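Local atomic coordinates of sulfur oxygenase/reductase (Halothiobacillus neapolitanus, PDB entry 6QPA), a protein that probably catalyses the oxygen-dependent oxidation and disproportionation of elemental sulfur, using a bound non-haem iron. Residues Pro6-Asn17 with Leu71-Trp82. Sequence-based numbering, arbitrary orientation.
Sequences PIIAINMAKIAN and LNPMGMFQYTVW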
loop_
_atom_site.group_PDB
_atom_site.type_symbol
_atom_site.label_atom_id
_atom_site.label_comp_id
_atom_site.label_asym_id
_atom_site.label_seq_id
_atom_site.Cartn_x
_atom_site.Cartn_y
_atom_site.Cartn_z
ATOM N N PRO A 6 49.257 -36.243 32.066
ATOM C CA PRO A 6 49.012 -36.520 30.645
ATOM C C PRO A 6 49.561 -35.416 29.758
ATOM O O PRO A 6 49.895 -34.313 30.195
ATOM C CB PRO A 6 47.487 -36.621 30.561
ATOM C CG PRO A 6 46.995 -35.758 31.675
ATOM C CD PRO A 6 48.012 -35.921 32.789
ATOM N N ILE A 7 49.611 -35.742 28.476
ATOM C CA ILE A 7 50.016 -34.850 27.401
ATOM C C ILE A 7 48.750 -34.333 26.726
ATOM O O ILE A 7 47.796 -35.091 26.518
ATOM C CB ILE A 7 50.910 -35.624 26.402
ATOM C CG1 ILE A 7 52.205 -36.113 27.067
ATOM C CG2 ILE A 7 51.182 -34.835 25.148
ATOM C CD1 ILE A 7 52.939 -35.068 27.806
ATOM N N ILE A 8 48.735 -33.064 26.343
ATOM C CA ILE A 8 47.574 -32.501 25.667
ATOM C C ILE A 8 48.035 -32.034 24.304
ATOM O O ILE A 8 48.959 -31.218 24.204
ATOM C CB ILE A 8 46.928 -31.350 26.453
ATOM C CG1 ILE A 8 46.540 -31.816 27.852
ATOM C CG2 ILE A 8 45.617 -30.875 25.742
ATOM C CD1 ILE A 8 45.827 -30.739 28.655
ATOM N N ALA A 9 47.424 -32.582 23.259
ATOM C CA ALA A 9 47.591 -32.064 21.911
ATOM C C ALA A 9 46.458 -31.091 21.635
ATOM O O ALA A 9 45.285 -31.405 21.881
ATOM C CB ALA A 9 47.621 -33.196 20.871
ATOM N N ILE A 10 46.802 -29.891 21.184
ATOM C CA ILE A 10 45.803 -28.871 20.894
ATOM C C ILE A 10 45.805 -28.637 19.401
ATOM O O ILE A 10 46.725 -28.014 18.865
ATOM C CB ILE A 10 46.045 -27.565 21.657
ATOM C CG1 ILE A 10 46.064 -27.861 23.155
ATOM C CG2 ILE A 10 44.941 -26.568 21.291
ATOM C CD1 ILE A 10 46.330 -26.628 24.054
ATOM N N ASN A 11 44.771 -29.136 18.729
ATOM C CA ASN A 11 44.579 -28.875 17.313
ATOM C C ASN A 11 43.974 -27.481 17.173
ATOM O O ASN A 11 42.831 -27.251 17.582
ATOM C CB ASN A 11 43.679 -29.948 16.705
ATOM C CG ASN A 11 43.705 -29.932 15.213
ATOM O OD1 ASN A 11 43.132 -29.048 14.590
ATOM N ND2 ASN A 11 44.386 -30.911 14.619
ATOM N N MET A 12 44.741 -26.554 16.610
ATOM C CA MET A 12 44.355 -25.153 16.482
ATOM C C MET A 12 44.029 -24.870 15.027
ATOM O O MET A 12 44.856 -25.132 14.143
ATOM C CB MET A 12 45.474 -24.236 16.959
ATOM C CG MET A 12 45.901 -24.465 18.393
ATOM S SD MET A 12 47.463 -23.628 18.704
ATOM C CE MET A 12 47.576 -23.833 20.477
ATOM N N ALA A 13 42.821 -24.362 14.784
ATOM C CA ALA A 13 42.373 -23.970 13.458
ATOM C C ALA A 13 41.547 -22.699 13.569
ATOM O O ALA A 13 41.048 -22.353 14.639
ATOM C CB ALA A 13 41.528 -25.064 12.797
ATOM N N LYS A 14 41.407 -21.999 12.449
ATOM C CA LYS A 14 40.483 -20.875 12.336
ATOM C C LYS A 14 39.509 -21.194 11.216
ATOM O O LYS A 14 39.925 -21.524 10.101
ATOM C CB LYS A 14 41.214 -19.556 12.110
ATOM C CG LYS A 14 42.025 -19.120 13.333
ATOM C CD LYS A 14 42.713 -17.792 13.106
ATOM C CE LYS A 14 43.406 -17.305 14.372
ATOM N NZ LYS A 14 42.410 -17.089 15.482
ATOM N N ILE A 15 38.217 -21.154 11.531
ATOM C CA ILE A 15 37.196 -21.633 10.625
ATOM C C ILE A 15 36.216 -20.509 10.326
ATOM O O ILE A 15 36.057 -19.551 11.098
ATOM C CB ILE A 15 36.469 -22.867 11.193
ATOM C CG1 ILE A 15 35.623 -22.472 12.406
ATOM C CG2 ILE A 15 37.509 -23.939 11.600
ATOM C CD1 ILE A 15 34.882 -23.601 13.002
ATOM N N ALA A 16 35.536 -20.658 9.190
ATOM C CA ALA A 16 34.569 -19.670 8.746
ATOM C C ALA A 16 33.380 -19.626 9.693
ATOM O O ALA A 16 32.865 -20.657 10.120
ATOM C CB ALA A 16 34.103 -19.979 7.316
ATOM N N ASN A 17 32.954 -18.416 10.031
ATOM C CA ASN A 17 31.835 -18.208 10.941
ATOM C C ASN A 17 30.569 -18.052 10.101
ATOM O O ASN A 17 30.145 -16.954 9.750
ATOM C CB ASN A 17 32.098 -16.993 11.823
ATOM C CG ASN A 17 31.004 -16.760 12.830
ATOM O OD1 ASN A 17 30.029 -17.508 12.883
ATOM N ND2 ASN A 17 31.165 -15.733 13.655
ATOM N N LEU A 71 33.237 -12.320 14.456
ATOM C CA LEU A 71 34.541 -12.940 14.312
ATOM C C LEU A 71 34.522 -13.838 13.089
ATOM O O LEU A 71 33.673 -14.727 12.986
ATOM C CB LEU A 71 34.854 -13.727 15.578
ATOM C CG LEU A 71 36.208 -14.242 16.002
ATOM C CD1 LEU A 71 37.278 -13.182 15.923
ATOM C CD2 LEU A 71 36.048 -14.712 17.437
ATOM N N ASN A 72 35.418 -13.582 12.140
ATOM C CA ASN A 72 35.522 -14.472 10.988
ATOM C C ASN A 72 36.891 -14.346 10.332
ATOM O O ASN A 72 37.174 -13.325 9.692
ATOM C CB ASN A 72 34.454 -14.166 9.941
ATOM C CG ASN A 72 34.556 -15.106 8.757
ATOM O OD1 ASN A 72 34.370 -16.313 8.907
ATOM N ND2 ASN A 72 34.919 -14.571 7.588
ATOM N N PRO A 73 37.752 -15.365 10.429
ATOM C CA PRO A 73 37.471 -16.658 11.053
ATOM C C PRO A 73 37.408 -16.610 12.580
ATOM O O PRO A 73 37.813 -15.643 13.216
ATOM C CB PRO A 73 38.660 -17.513 10.612
ATOM C CG PRO A 73 39.789 -16.527 10.569
ATOM C CD PRO A 73 39.171 -15.253 10.031
ATOM N N MET A 74 36.885 -17.674 13.159
ATOM C CA MET A 74 36.850 -17.853 14.599
ATOM C C MET A 74 37.768 -19.006 14.966
ATOM O O MET A 74 37.908 -19.963 14.200
ATOM C CB MET A 74 35.416 -18.109 15.064
ATOM C CG MET A 74 34.803 -19.358 14.484
ATOM S SD MET A 74 32.987 -19.268 14.526
ATOM C CE MET A 74 32.723 -18.518 16.115
ATOM N N GLY A 75 38.426 -18.892 16.113
ATOM C CA GLY A 75 39.296 -19.960 16.561
ATOM C C GLY A 75 38.494 -21.199 16.921
ATOM O O GLY A 75 37.369 -21.119 17.413
ATOM N N MET A 76 39.069 -22.360 16.636
ATOM C CA MET A 76 38.486 -23.634 17.048
ATOM C C MET A 76 39.632 -24.495 17.548
ATOM O O MET A 76 40.518 -24.852 16.772
ATOM C CB MET A 76 37.737 -24.312 15.909
ATOM C CG MET A 76 36.503 -25.053 16.385
ATOM S SD MET A 76 36.863 -26.792 16.490
ATOM C CE MET A 76 36.866 -27.203 14.733
ATOM N N PHE A 77 39.654 -24.762 18.847
ATOM C CA PHE A 77 40.721 -25.521 19.489
ATOM C C PHE A 77 40.147 -26.837 19.970
ATOM O O PHE A 77 39.170 -26.845 20.725
ATOM C CB PHE A 77 41.311 -24.790 20.699
ATOM C CG PHE A 77 42.212 -23.634 20.364
ATOM C CD1 PHE A 77 42.180 -23.029 19.121
ATOM C CD2 PHE A 77 43.100 -23.150 21.323
ATOM C CE1 PHE A 77 43.007 -21.950 18.830
ATOM C CE2 PHE A 77 43.941 -22.084 21.043
ATOM C CZ PHE A 77 43.893 -21.478 19.784
ATOM N N GLN A 78 40.759 -27.936 19.576
ATOM C CA GLN A 78 40.344 -29.249 20.056
ATOM C C GLN A 78 41.470 -29.806 20.918
ATOM O O GLN A 78 42.557 -30.086 20.412
ATOM C CB GLN A 78 39.994 -30.184 18.894
ATOM C CG GLN A 78 38.701 -29.809 18.148
ATOM C CD GLN A 78 38.429 -30.653 16.891
ATOM O OE1 GLN A 78 39.332 -30.937 16.106
ATOM N NE2 GLN A 78 37.173 -31.057 16.708
ATOM N N TYR A 79 41.239 -29.913 22.224
ATOM C CA TYR A 79 42.171 -30.641 23.073
ATOM C C TYR A 79 41.926 -32.122 22.900
ATOM O O TYR A 79 40.791 -32.572 23.037
ATOM C CB TYR A 79 41.997 -30.334 24.561
ATOM C CG TYR A 79 42.272 -28.940 25.049
ATOM C CD1 TYR A 79 42.355 -27.864 24.181
ATOM C CD2 TYR A 79 42.415 -28.704 26.411
ATOM C CE1 TYR A 79 42.585 -26.588 24.655
ATOM C CE2 TYR A 79 42.651 -27.439 26.901
ATOM C CZ TYR A 79 42.733 -26.378 26.027
ATOM O OH TYR A 79 42.961 -25.112 26.539
ATOM N N THR A 80 42.974 -32.888 22.651
ATOM C CA THR A 80 42.918 -34.324 22.881
ATOM C C THR A 80 43.993 -34.664 23.895
ATOM O O THR A 80 45.098 -34.124 23.839
ATOM C CB THR A 80 43.090 -35.163 21.599
ATOM O OG1 THR A 80 44.298 -34.794 20.942
ATOM C CG2 THR A 80 41.881 -34.947 20.647
ATOM N N VAL A 81 43.629 -35.494 24.859
ATOM C CA VAL A 81 44.441 -35.757 26.041
ATOM C C VAL A 81 44.903 -37.212 26.003
ATOM O O VAL A 81 44.101 -38.123 25.743
ATOM C CB VAL A 81 43.637 -35.422 27.310
ATOM C CG1 VAL A 81 44.511 -35.529 28.559
ATOM C CG2 VAL A 81 43.036 -33.988 27.148
ATOM N N TRP A 82 46.195 -37.428 26.259
ATOM C CA TRP A 82 46.871 -38.680 25.943
ATOM C C TRP A 82 47.778 -39.109 27.084
ATOM O O TRP A 82 48.357 -38.273 27.785
ATOM C CB TRP A 82 47.732 -38.543 24.669
ATOM C CG TRP A 82 46.911 -38.162 23.509
ATOM C CD1 TRP A 82 46.637 -36.890 23.067
ATOM C CD2 TRP A 82 46.181 -39.049 22.672
ATOM N NE1 TRP A 82 45.806 -36.947 21.977
ATOM C CE2 TRP A 82 45.499 -38.259 21.721
ATOM C CE3 TRP A 82 46.046 -40.443 22.619
ATOM C CZ2 TRP A 82 44.689 -38.823 20.723
ATOM C CZ3 TRP A 82 45.246 -41.003 21.621
ATOM C CH2 TRP A 82 44.587 -40.193 20.687
HETATM O O HOH W 1 43.969 -32.683 19.467
HETATM O O HOH W 2 40.337 -14.762 14.122
#
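An unbroken antiparallel ladder joins strands 7-15 and 74-82, running from the pair I7-W82 to the pair I15-M74, and it illustrates how one strand pair can serve two different faces. I7, A9, N11, A13 and I15 exchange paired backbone N-H...O bonds with W82, T80, Q78, M76 and M74. On the face carrying the alternate pairs, M12 lies across F77: CG sits over the middle of the ring, 3.8 Å from its centroid and 10° off the normal, while SD stands obliquely farther out. I10 bridges two aromatic neighbours, with CG2 3.9 Å from F77 CD2 and CD1 over the face of Y79. A leucine in place of F77 would probably leave M12 CG and SD without their aromatic platform and I10 CG2 less closely packed. Around I8, I10, F77 and Y79 this face is largely apolar and buried, consistent with the inner side of a curled sheet, as in the dimeric alpha/beta-barrel clan; M197 and M199 of strand 193-204 pack there too, and Y79 OH is hydrogen-bonded to H256 ND1. At the A9, T80 and W82 end, the other face looks toward the iron held by H88, H92 and E116. The T80 side chain comes within about 4 Å of the metal (nearest atoms); its OG1 lies at the edge of the W82 indole, taking a hydrogen bond from W82 NE1 at 2.8 Å. A water links this hydroxyl to A9 O, and the W82 ring meets that of H88. Past the last ladder pair, asparagine side chains tie the segments together. N72 OD1 accepts an almost straight bond from N17 N (2.8 Å, 174°). N17 ND2 bonds L71 O at 2.8 Å, in the amide plane, because chi1 of -177° swings CG away from the backbone N; ND2 is also hydrogen-bonded to R68 O, and N72 ND2 to T70 O of a second subunit.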